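Local coordinates for ABC transporter substrate-binding protein (Rhizobium radiobacter, PDB 6TFS) that binds a glutamate-sugar conjugate of the Amadori type and, as a solute-binding protein, probably delivers it to an ABC transporter for uptake, at residues A[19-24]-A[96-101]; A[228-233]-A[463-468]; A[332-337]-A[360-365]. All coordinates share one frame; numbering follows the deposited sequence. Where two conformers were deposited one is given.

How the contacts relate
Following the chain from the N terminus, contact 1 comes first: the loop leading from strand 5-10 to helix 26-35 is pinned to the end of helix 88-98, closing a loop of 71 residues. Contact 2 opens only later, at helix 228-236, and spans 229 residues before strand 454-467 completes it. Within that span lies contact 3, which joins strands 330-337 and 358-365 across just 22 residues. None of the three cross. Contacts 1 and 2 lie on opposite sides of the chain's centre, their own centres about 34 Å apart; contact 3 is about 29 Å, centre to centre, from each. The bound N7T touches T24 and comes within about 6 Å of the S337 side chain.

Contact 1 of 3, residues A[19-24]-A[96-101]; sequences DPHFAT and DKARDP. With N7T ((2~{S})-2-[[(3~{S},4~{R},5~{R})-3,4,5,6-tetrakis(oxidanyl)-2-oxidanylidene-hexyl]amino]pentanedioic acid), chain C.
H21 and A98 bring the backbones together, their CA atoms 5.8 Å apart, where the loop 19-24 folds back against the last turn of helix 88-98. The loop starts as an Asx turn: D19 OD1 accepts the backbone N of H21 at 3.0 Å, met from above the carboxylate plane. The carbonyl oxygen of D19 takes the amides of F22 and A23, so one oxygen is shared by two amides of the turn. The arrangement ties the loop after strand 5-10, whose end T24 borders the ligand, to the C-terminal end of helix 88-98.

The centre of the contact is the ammonium group of K97. Its chain is extended as far as CE, then bent at the last torsion (chi4 -68°), which turns NZ in between D19 and H21. NZ meets D19 OD2 at 2.8 Å on the syn lone pair, forming a salt bridge, with a weak second bond to OD1. It also donates to H21 ND1 at 3.0 Å, lying in the imidazole plane, so this nitrogen acts as an acceptor and the ring is probably neutral with its hydrogen on NE2. The D19 carboxylate, H21 ND1 and R103 O together satisfy a buried ammonium, and F153 of helix 150-156 packs on both D19 and K97.

H21 touches the helix with a face as well as with an edge. The N of A98 sits 4.0 Å above the centre of the ring, while A98 CB reaches H21 CD2 at 3.7 Å. A backbone bond to A105 holds the H21 main chain; K97 NZ at ND1 and A98 against the face fix the imidazole.

Farther along the loop, a bond from OG1 to F22 O fixes the T24 side chain, whose CG2 lies 3.4 Å from N7T OE1.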
loop_
_atom_site.group_PDB
_atom_site.type_symbol
_atom_site.label_atom_id
_atom_site.label_comp_id
_atom_site.label_asym_id
_atom_site.label_seq_id
_atom_site.Cartn_x
_atom_site.Cartn_y
_atom_site.Cartn_z
ATOM N N ASP A 19 1.552 -12.739 -7.380
ATOM C CA ASP A 19 1.162 -13.570 -6.235
ATOM C C ASP A 19 0.716 -12.488 -5.213
ATOM O O ASP A 19 1.524 -11.616 -4.869
ATOM C CB ASP A 19 2.338 -14.395 -5.686
ATOM C CG ASP A 19 2.047 -15.235 -4.436
ATOM O OD1 ASP A 19 1.072 -14.913 -3.697
ATOM O OD2 ASP A 19 2.790 -16.197 -4.189
ATOM N N PRO A 20 -0.580 -12.471 -4.806
ATOM C CA PRO A 20 -1.063 -11.406 -3.898
ATOM C C PRO A 20 -0.454 -11.400 -2.496
ATOM O O PRO A 20 -0.509 -10.368 -1.835
ATOM C CB PRO A 20 -2.579 -11.620 -3.863
ATOM C CG PRO A 20 -2.761 -13.072 -4.169
ATOM C CD PRO A 20 -1.664 -13.420 -5.144
ATOM N N HIS A 21 0.151 -12.517 -2.055
ATOM C CA HIS A 21 0.836 -12.575 -0.761
ATOM C C HIS A 21 2.200 -11.854 -0.818
ATOM O O HIS A 21 2.810 -11.645 0.231
ATOM C CB HIS A 21 0.990 -14.031 -0.279
ATOM C CG HIS A 21 -0.306 -14.783 -0.224
ATOM N ND1 HIS A 21 -0.410 -16.071 -0.712
ATOM C CD2 HIS A 21 -1.519 -14.392 0.241
ATOM C CE1 HIS A 21 -1.669 -16.427 -0.523
ATOM N NE2 HIS A 21 -2.373 -15.453 0.048
ATOM N N PHE A 22 2.657 -11.448 -2.033
ATOM C CA PHE A 22 3.923 -10.732 -2.240
ATOM C C PHE A 22 3.775 -9.365 -2.923
ATOM O O PHE A 22 4.639 -8.506 -2.713
ATOM C CB PHE A 22 4.954 -11.609 -2.994
ATOM C CG PHE A 22 5.497 -12.772 -2.193
ATOM C CD1 PHE A 22 6.422 -12.564 -1.172
ATOM C CD2 PHE A 22 5.086 -14.078 -2.461
ATOM C CE1 PHE A 22 6.919 -13.642 -0.426
ATOM C CE2 PHE A 22 5.598 -15.158 -1.725
ATOM C CZ PHE A 22 6.515 -14.931 -0.716
ATOM N N ALA A 23 2.698 -9.151 -3.725
ATOM C CA ALA A 23 2.451 -7.889 -4.459
ATOM C C ALA A 23 2.434 -6.675 -3.498
ATOM O O ALA A 23 1.560 -6.567 -2.636
ATOM C CB ALA A 23 1.164 -7.977 -5.266
ATOM N N THR A 24 3.460 -5.809 -3.620
ATOM C CA THR A 24 3.713 -4.681 -2.720
ATOM C C THR A 24 3.710 -3.322 -3.414
ATOM O O THR A 24 3.188 -2.359 -2.851
ATOM C CB THR A 24 5.025 -4.926 -1.944
ATOM O OG1 THR A 24 4.904 -6.166 -1.238
ATOM C CG2 THR A 24 5.346 -3.791 -0.947
ATOM N N ASP A 96 -3.395 -20.144 5.029
ATOM C CA ASP A 96 -2.220 -20.795 5.623
ATOM C C ASP A 96 -0.936 -20.287 4.962
ATOM O O ASP A 96 0.077 -20.145 5.646
ATOM C CB ASP A 96 -2.311 -22.327 5.554
ATOM C CG ASP A 96 -3.278 -22.947 6.560
ATOM O OD1 ASP A 96 -3.694 -22.238 7.511
ATOM O OD2 ASP A 96 -3.620 -24.131 6.396
ATOM N N LYS A 97 -0.995 -19.976 3.646
ATOM C CA LYS A 97 0.124 -19.412 2.889
ATOM C C LYS A 97 0.341 -17.944 3.311
ATOM O O LYS A 97 1.482 -17.550 3.583
ATOM C CB LYS A 97 -0.115 -19.522 1.369
ATOM C CG LYS A 97 1.067 -19.062 0.538
ATOM C CD LYS A 97 0.798 -19.213 -0.949
ATOM C CE LYS A 97 1.940 -18.709 -1.792
ATOM N NZ LYS A 97 2.121 -17.235 -1.711
ATOM N N ALA A 98 -0.759 -17.146 3.368
ATOM C CA ALA A 98 -0.738 -15.741 3.778
ATOM C C ALA A 98 -0.108 -15.553 5.167
ATOM O O ALA A 98 0.583 -14.564 5.377
ATOM C CB ALA A 98 -2.153 -15.168 3.766
ATOM N N ARG A 99 -0.350 -16.489 6.110
ATOM C CA ARG A 99 0.167 -16.383 7.479
ATOM C C ARG A 99 1.573 -16.993 7.675
ATOM O O ARG A 99 2.111 -16.941 8.790
ATOM C CB ARG A 99 -0.836 -16.949 8.506
ATOM C CG ARG A 99 -1.058 -18.449 8.482
ATOM C CD ARG A 99 -2.403 -18.764 9.112
ATOM N NE ARG A 99 -2.589 -20.201 9.324
ATOM C CZ ARG A 99 -2.147 -20.870 10.385
ATOM N NH1 ARG A 99 -1.473 -20.243 11.342
ATOM N NH2 ARG A 99 -2.357 -22.174 10.489
ATOM N N ASP A 100 2.162 -17.544 6.600
ATOM C CA ASP A 100 3.492 -18.152 6.621
ATOM C C ASP A 100 4.569 -17.122 6.182
ATOM O O ASP A 100 4.578 -16.703 5.022
ATOM C CB ASP A 100 3.512 -19.421 5.738
ATOM C CG ASP A 100 4.792 -20.253 5.740
ATOM O OD1 ASP A 100 5.800 -19.808 6.340
ATOM O OD2 ASP A 100 4.786 -21.343 5.137
ATOM N N PRO A 101 5.503 -16.738 7.093
ATOM C CA PRO A 101 6.552 -15.760 6.711
ATOM C C PRO A 101 7.490 -16.198 5.583
ATOM O O PRO A 101 8.110 -15.340 4.960
ATOM C CB PRO A 101 7.306 -15.494 8.021
ATOM C CG PRO A 101 6.962 -16.628 8.919
ATOM C CD PRO A 101 5.618 -17.138 8.515
HETATM O OAN N7T C . 5.383 11.577 -3.879
HETATM C CAM N7T C . 5.584 10.315 -3.295
HETATM C CAL N7T C . 4.628 9.344 -3.955
HETATM O OAT N7T C . 5.040 9.080 -5.280
HETATM C CAK N7T C . 4.494 8.047 -3.140
HETATM O OAS N7T C . 3.822 8.299 -1.919
HETATM C CAJ N7T C . 3.756 6.957 -3.906
HETATM O OAR N7T C . 2.448 7.321 -4.236
HETATM C CAI N7T C . 3.566 5.660 -3.136
HETATM O OAQ N7T C . 3.266 5.633 -1.929
HETATM C CAH N7T C . 3.666 4.366 -3.966
HETATM N N N7T C . 3.060 3.237 -3.286
HETATM C CA N7T C . 4.055 2.423 -2.608
HETATM C C N7T C . 5.135 1.901 -3.526
HETATM O O N7T C . 4.856 1.405 -4.629
HETATM C CB N7T C . 3.337 1.297 -1.877
HETATM C CG N7T C . 4.282 0.516 -0.917
HETATM C CD N7T C . 3.604 -0.484 -0.029
HETATM O OE1 N7T C . 4.300 -1.095 0.811
HETATM O OE2 N7T C . 2.372 -0.722 -0.093
HETATM O OXT N7T C . 6.331 1.973 -3.156
#

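Contact 2 of 3, residues A[228-233]-A[463-468]; sequences QRWLQR and TWARKN. With SO4 (sulfate ion), chain H; SO4 (sulfate ion), chain D.
The W230 indole points the edge of its six-membered ring at strand 463-467: W464 C and A465 N lie near the ring plane, with CH2 3.8 Å from W464 C. O1 of a sulfate also meets the indole at its edge. The methyl of A465 comes in obliquely, CB to W230 CH2 3.6 Å, and T463 CB is also oblique, 4.2 Å from W230 CZ3. With CG anti to the backbone N (chi1 -177°), the ring reaches from the helix across to the strand. Beside it, L231 CD1 meets T463 CG2 at 4.1 Å, the two side chains crossing at about a right angle. Helix and strand run nearly parallel, at 14°.

D211 takes W230 NE1 on OD1 and R233 NH1 on OD2, and T463 OG1 bonds to N225 O.

The R466 guanidinium meets a second sulfate at its edge: NE to O4 at 2.8 Å and NH2 to O1 at 2.7 Å. A leucine in place of R466 has no N-H groups to offer, and this sulfate would probably be held less firmly or lost, with K467 O also without its weak bond from NH1. R233 NH2 makes a weak bond to O2 of the sulfate beside W230. Both ions probably come from the crystallisation liquor.

Helix 228-236 thus joins the large mixed sheet through van der Waals packing of an indole edge against strand backbone and the A465 methyl. The contact depends on shape fit, with its polar ends paired outside it.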
loop_
_atom_site.group_PDB
_atom_site.type_symbol
_atom_site.label_atom_id
_atom_site.label_comp_id
_atom_site.label_asym_id
_atom_site.label_seq_id
_atom_site.Cartn_x
_atom_site.Cartn_y
_atom_site.Cartn_z
ATOM N N GLN A 228 0.004 19.982 -8.334
ATOM C CA GLN A 228 -1.279 20.634 -8.651
ATOM C C GLN A 228 -1.331 21.158 -10.107
ATOM O O GLN A 228 -2.409 21.340 -10.655
ATOM C CB GLN A 228 -1.606 21.750 -7.630
ATOM C CG GLN A 228 -0.619 22.928 -7.637
ATOM C CD GLN A 228 -0.963 23.972 -6.601
ATOM O OE1 GLN A 228 -2.081 24.498 -6.543
ATOM N NE2 GLN A 228 -0.003 24.294 -5.757
ATOM N N ARG A 229 -0.170 21.376 -10.714
ATOM C CA ARG A 229 -0.023 21.826 -12.098
ATOM C C ARG A 229 -0.527 20.750 -13.083
ATOM O O ARG A 229 -1.198 21.092 -14.062
ATOM C CB ARG A 229 1.443 22.181 -12.385
ATOM C CG ARG A 229 1.787 23.667 -12.209
ATOM C CD ARG A 229 1.661 24.177 -10.787
ATOM N NE ARG A 229 0.452 24.986 -10.602
ATOM C CZ ARG A 229 0.413 26.108 -9.890
ATOM N NH1 ARG A 229 1.511 26.571 -9.309
ATOM N NH2 ARG A 229 -0.720 26.786 -9.771
ATOM N N TRP A 230 -0.237 19.448 -12.782
ATOM C CA TRP A 230 -0.699 18.288 -13.564
ATOM C C TRP A 230 -2.241 18.263 -13.501
ATOM O O TRP A 230 -2.911 18.206 -14.531
ATOM C CB TRP A 230 -0.116 16.973 -12.999
ATOM C CG TRP A 230 -0.501 15.766 -13.801
ATOM C CD1 TRP A 230 0.116 15.306 -14.927
ATOM C CD2 TRP A 230 -1.663 14.943 -13.615
ATOM N NE1 TRP A 230 -0.559 14.221 -15.429
ATOM C CE2 TRP A 230 -1.661 13.978 -14.649
ATOM C CE3 TRP A 230 -2.681 14.893 -12.649
ATOM C CZ2 TRP A 230 -2.649 12.985 -14.754
ATOM C CZ3 TRP A 230 -3.659 13.915 -12.756
ATOM C CH2 TRP A 230 -3.633 12.970 -13.791
ATOM N N LEU A 231 -2.775 18.353 -12.275
ATOM C CA LEU A 231 -4.195 18.409 -11.949
ATOM C C LEU A 231 -4.925 19.517 -12.754
ATOM O O LEU A 231 -5.966 19.241 -13.359
ATOM C CB LEU A 231 -4.302 18.686 -10.442
ATOM C CG LEU A 231 -5.339 17.925 -9.631
ATOM C CD1 LEU A 231 -5.021 16.447 -9.568
ATOM C CD2 LEU A 231 -5.340 18.443 -8.216
ATOM N N GLN A 232 -4.340 20.741 -12.795
ATOM C CA GLN A 232 -4.867 21.918 -13.503
ATOM C C GLN A 232 -4.857 21.724 -15.019
ATOM O O GLN A 232 -5.867 21.983 -15.672
ATOM C CB GLN A 232 -4.061 23.187 -13.140
ATOM C CG GLN A 232 -4.351 23.757 -11.755
ATOM C CD GLN A 232 -3.239 24.641 -11.227
ATOM O OE1 GLN A 232 -2.784 25.591 -11.875
ATOM N NE2 GLN A 232 -2.798 24.357 -10.015
ATOM N N ARG A 233 -3.710 21.297 -15.571
ATOM C CA ARG A 233 -3.508 21.067 -16.999
ATOM C C ARG A 233 -4.502 20.017 -17.544
ATOM O O ARG A 233 -5.126 20.243 -18.585
ATOM C CB ARG A 233 -2.059 20.620 -17.248
ATOM C CG ARG A 233 -1.547 20.917 -18.651
ATOM C CD ARG A 233 -0.449 19.959 -19.105
ATOM N NE ARG A 233 0.524 19.651 -18.051
ATOM C CZ ARG A 233 0.837 18.425 -17.664
ATOM N NH1 ARG A 233 0.292 17.377 -18.262
ATOM N NH2 ARG A 233 1.725 18.235 -16.699
ATOM N N THR A 463 -3.670 10.082 -7.727
ATOM C CA THR A 463 -4.109 10.994 -8.814
ATOM C C THR A 463 -4.083 10.274 -10.154
ATOM O O THR A 463 -3.056 9.710 -10.540
ATOM C CB THR A 463 -3.239 12.245 -8.884
ATOM O OG1 THR A 463 -1.874 11.821 -8.976
ATOM C CG2 THR A 463 -3.463 13.172 -7.711
ATOM N N TRP A 464 -5.227 10.271 -10.835
ATOM C CA TRP A 464 -5.451 9.590 -12.108
ATOM C C TRP A 464 -6.315 10.445 -13.016
ATOM O O TRP A 464 -7.098 11.279 -12.550
ATOM C CB TRP A 464 -6.134 8.226 -11.849
ATOM C CG TRP A 464 -5.287 7.314 -11.004
ATOM C CD1 TRP A 464 -5.113 7.385 -9.652
ATOM C CD2 TRP A 464 -4.372 6.319 -11.473
ATOM N NE1 TRP A 464 -4.170 6.482 -9.246
ATOM C CE2 TRP A 464 -3.701 5.804 -10.339
ATOM C CE3 TRP A 464 -4.159 5.703 -12.718
ATOM C CZ2 TRP A 464 -2.812 4.728 -10.420
ATOM C CZ3 TRP A 464 -3.254 4.656 -12.802
ATOM C CH2 TRP A 464 -2.601 4.170 -11.660
ATOM N N ALA A 465 -6.167 10.251 -14.312
ATOM C CA ALA A 465 -6.996 10.939 -15.295
ATOM C C ALA A 465 -7.638 9.880 -16.172
ATOM O O ALA A 465 -7.006 8.858 -16.463
ATOM C CB ALA A 465 -6.161 11.895 -16.137
ATOM N N ARG A 466 -8.901 10.092 -16.553
ATOM C CA ARG A 466 -9.598 9.201 -17.480
ATOM C C ARG A 466 -10.210 10.041 -18.584
ATOM O O ARG A 466 -10.453 11.240 -18.396
ATOM C CB ARG A 466 -10.659 8.312 -16.784
ATOM C CG ARG A 466 -11.833 9.071 -16.131
ATOM C CD ARG A 466 -12.991 8.143 -15.767
ATOM N NE ARG A 466 -14.086 8.853 -15.082
ATOM C CZ ARG A 466 -15.040 9.547 -15.697
ATOM N NH1 ARG A 466 -15.055 9.642 -17.021
ATOM N NH2 ARG A 466 -15.969 10.174 -14.995
ATOM N N LYS A 467 -10.458 9.422 -19.739
ATOM C CA LYS A 467 -11.181 10.103 -20.813
ATOM C C LYS A 467 -12.664 10.108 -20.404
ATOM O O LYS A 467 -13.088 9.206 -19.664
ATOM C CB LYS A 467 -11.005 9.366 -22.160
ATOM C CG LYS A 467 -9.583 9.401 -22.713
ATOM C CD LYS A 467 -9.078 10.832 -22.972
ATOM C CE LYS A 467 -7.633 10.847 -23.424
ATOM N NZ LYS A 467 -7.095 12.236 -23.478
ATOM N N ASN A 468 -13.427 11.126 -20.846
ATOM C CA ASN A 468 -14.877 11.269 -20.600
ATOM C C ASN A 468 -15.669 9.990 -20.950
ATOM O O ASN A 468 -16.578 9.615 -20.208
ATOM C CB ASN A 468 -15.449 12.408 -21.453
ATOM C CG ASN A 468 -15.473 13.772 -20.825
ATOM O OD1 ASN A 468 -15.346 13.950 -19.605
ATOM N ND2 ASN A 468 -15.666 14.774 -21.672
HETATM S S SO4 H . 3.811 18.462 -14.042
HETATM O O1 SO4 H . 3.519 17.237 -14.789
HETATM O O2 SO4 H . 3.990 19.574 -14.980
HETATM O O3 SO4 H . 2.705 18.771 -13.145
HETATM O O4 SO4 H . 5.029 18.267 -13.250
HETATM S S SO4 D . -15.421 9.664 -11.586
HETATM O O1 SO4 D . -16.578 9.434 -12.448
HETATM O O2 SO4 D . -15.400 11.074 -11.206
HETATM O O3 SO4 D . -15.548 8.785 -10.408
HETATM O O4 SO4 D . -14.212 9.355 -12.332
#

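Contact 3 of 3, residues A[332-337]-A[360-365]; sequences VTMVAS and LNLQPV. With SO4 (sulfate ion), chain E.
M334 and V332 on one strand, N361 and Q363 on the other, share the first three of five hydrogen bonds in a parallel pair in register. N361 N donates to V332 O and M334 N to N361 O, both at 2.8 Å and nearly straight; Q363 N, A336 N and V365 N continue the alternation.

On one face the side chains are apolar. L360 CD1 lies 3.7 Å from M334 CB, and the selenomethionine M334, bent at its last torsion (chi3 94°), sets CE beside L362 CD2 at 3.7 Å, the two chains pointing the same way. A346 of helix 340-353 packs on both M334 and L362, and I381 and L383 of strand 381-386 meet M334.

The other face is mixed. V335 CG1 and V365 CG2 touch at 3.7 Å, and both residues pack against M373 of helix 367-374. At the start of the two strands, a water bridges T333 OG1 and N361 ND2, while T333 OG1 donates to O2 of a sulfate, probably from the crystallisation liquor, at 2.9 Å. S337 OG is hydrogen-bonded to H367.

Strand 330-337, helix 340-353 and strand 358-365 make a beta-alpha-beta crossover, as expected in the lobes of periplasmic binding proteins.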
loop_
_atom_site.group_PDB
_atom_site.type_symbol
_atom_site.label_atom_id
_atom_site.label_comp_id
_atom_site.label_asym_id
_atom_site.label_seq_id
_atom_site.Cartn_x
_atom_site.Cartn_y
_atom_site.Cartn_z
ATOM N N VAL A 332 25.055 12.394 3.991
ATOM C CA VAL A 332 24.300 11.141 4.014
ATOM C C VAL A 332 24.033 10.726 2.581
ATOM O O VAL A 332 23.617 11.559 1.772
ATOM C CB VAL A 332 22.935 11.230 4.778
ATOM C CG1 VAL A 332 22.448 9.834 5.176
ATOM C CG2 VAL A 332 23.011 12.140 5.991
ATOM N N THR A 333 24.224 9.439 2.279
ATOM C CA THR A 333 23.933 8.879 0.963
ATOM C C THR A 333 22.707 8.005 1.085
ATOM O O THR A 333 22.736 6.996 1.778
ATOM C CB THR A 333 25.147 8.144 0.355
ATOM O OG1 THR A 333 26.238 9.052 0.275
ATOM C CG2 THR A 333 24.851 7.601 -1.042
HETATM N N MSE A 334 21.634 8.393 0.417
HETATM C CA MSE A 334 20.385 7.643 0.456
HETATM C C MSE A 334 20.115 6.948 -0.886
HETATM O O MSE A 334 20.173 7.583 -1.942
HETATM C CB MSE A 334 19.228 8.592 0.855
HETATM C CG MSE A 334 17.854 7.936 0.924
HETATM SE SE MSE A 334 16.458 9.184 1.630
HETATM C CE MSE A 334 15.792 9.841 -0.097
ATOM N N VAL A 335 19.804 5.645 -0.826
ATOM C CA VAL A 335 19.384 4.858 -1.993
ATOM C C VAL A 335 17.929 5.310 -2.232
ATOM O O VAL A 335 17.085 5.176 -1.342
ATOM C CB VAL A 335 19.511 3.316 -1.781
ATOM C CG1 VAL A 335 19.237 2.563 -3.087
ATOM C CG2 VAL A 335 20.892 2.947 -1.214
ATOM N N ALA A 336 17.684 5.964 -3.374
ATOM C CA ALA A 336 16.390 6.576 -3.671
ATOM C C ALA A 336 15.660 5.947 -4.846
ATOM O O ALA A 336 16.232 5.770 -5.919
ATOM C CB ALA A 336 16.573 8.071 -3.910
ATOM N N SER A 337 14.377 5.667 -4.652
ATOM C CA SER A 337 13.532 5.113 -5.702
ATOM C C SER A 337 13.379 6.073 -6.901
ATOM O O SER A 337 13.266 7.290 -6.721
ATOM C CB SER A 337 12.148 4.797 -5.147
ATOM O OG SER A 337 11.269 4.508 -6.219
ATOM N N LEU A 360 22.598 15.789 1.516
ATOM C CA LEU A 360 21.956 14.535 1.153
ATOM C C LEU A 360 22.281 14.156 -0.296
ATOM O O LEU A 360 21.897 14.861 -1.232
ATOM C CB LEU A 360 20.433 14.589 1.407
ATOM C CG LEU A 360 19.606 13.344 1.025
ATOM C CD1 LEU A 360 19.992 12.117 1.878
ATOM C CD2 LEU A 360 18.107 13.633 1.132
ATOM N N ASN A 361 23.015 13.057 -0.468
ATOM C CA ASN A 361 23.341 12.511 -1.783
ATOM C C ASN A 361 22.324 11.435 -2.118
ATOM O O ASN A 361 21.926 10.648 -1.246
ATOM C CB ASN A 361 24.779 11.989 -1.847
ATOM C CG ASN A 361 25.830 13.089 -1.746
ATOM O OD1 ASN A 361 25.616 14.257 -2.108
ATOM N ND2 ASN A 361 27.001 12.734 -1.263
ATOM N N LEU A 362 21.837 11.456 -3.354
ATOM C CA LEU A 362 20.823 10.508 -3.794
ATOM C C LEU A 362 21.383 9.536 -4.823
ATOM O O LEU A 362 21.926 9.962 -5.845
ATOM C CB LEU A 362 19.559 11.243 -4.329
ATOM C CG LEU A 362 18.927 12.307 -3.385
ATOM C CD1 LEU A 362 17.937 13.208 -4.139
ATOM C CD2 LEU A 362 18.254 11.649 -2.169
ATOM N N GLN A 363 21.274 8.229 -4.514
ATOM C CA GLN A 363 21.704 7.120 -5.366
ATOM C C GLN A 363 20.412 6.587 -6.036
ATOM O O GLN A 363 19.668 5.843 -5.397
ATOM C CB GLN A 363 22.392 6.054 -4.489
ATOM C CG GLN A 363 22.995 4.870 -5.235
ATOM C CD GLN A 363 23.418 3.750 -4.305
ATOM O OE1 GLN A 363 23.852 3.974 -3.168
ATOM N NE2 GLN A 363 23.311 2.514 -4.772
ATOM N N PRO A 364 20.073 7.034 -7.274
ATOM C CA PRO A 364 18.806 6.584 -7.893
ATOM C C PRO A 364 18.809 5.130 -8.362
ATOM O O PRO A 364 19.766 4.673 -8.972
ATOM C CB PRO A 364 18.594 7.572 -9.063
ATOM C CG PRO A 364 19.731 8.581 -8.975
ATOM C CD PRO A 364 20.814 7.937 -8.189
ATOM N N VAL A 365 17.737 4.401 -8.041
ATOM C CA VAL A 365 17.564 2.983 -8.395
ATOM C C VAL A 365 16.101 2.770 -8.819
ATOM O O VAL A 365 15.189 3.306 -8.173
ATOM C CB VAL A 365 17.931 2.031 -7.186
ATOM C CG1 VAL A 365 17.669 0.555 -7.521
ATOM C CG2 VAL A 365 19.384 2.227 -6.729
HETATM S S SO4 E . 27.629 7.273 3.799
HETATM O O1 SO4 E . 28.159 6.131 3.048
HETATM O O2 SO4 E . 27.396 8.389 2.897
HETATM O O3 SO4 E . 26.349 6.911 4.416
HETATM O O4 SO4 E . 28.589 7.678 4.828
HETATM O O HOH W 1 27.811 10.003 -1.907
#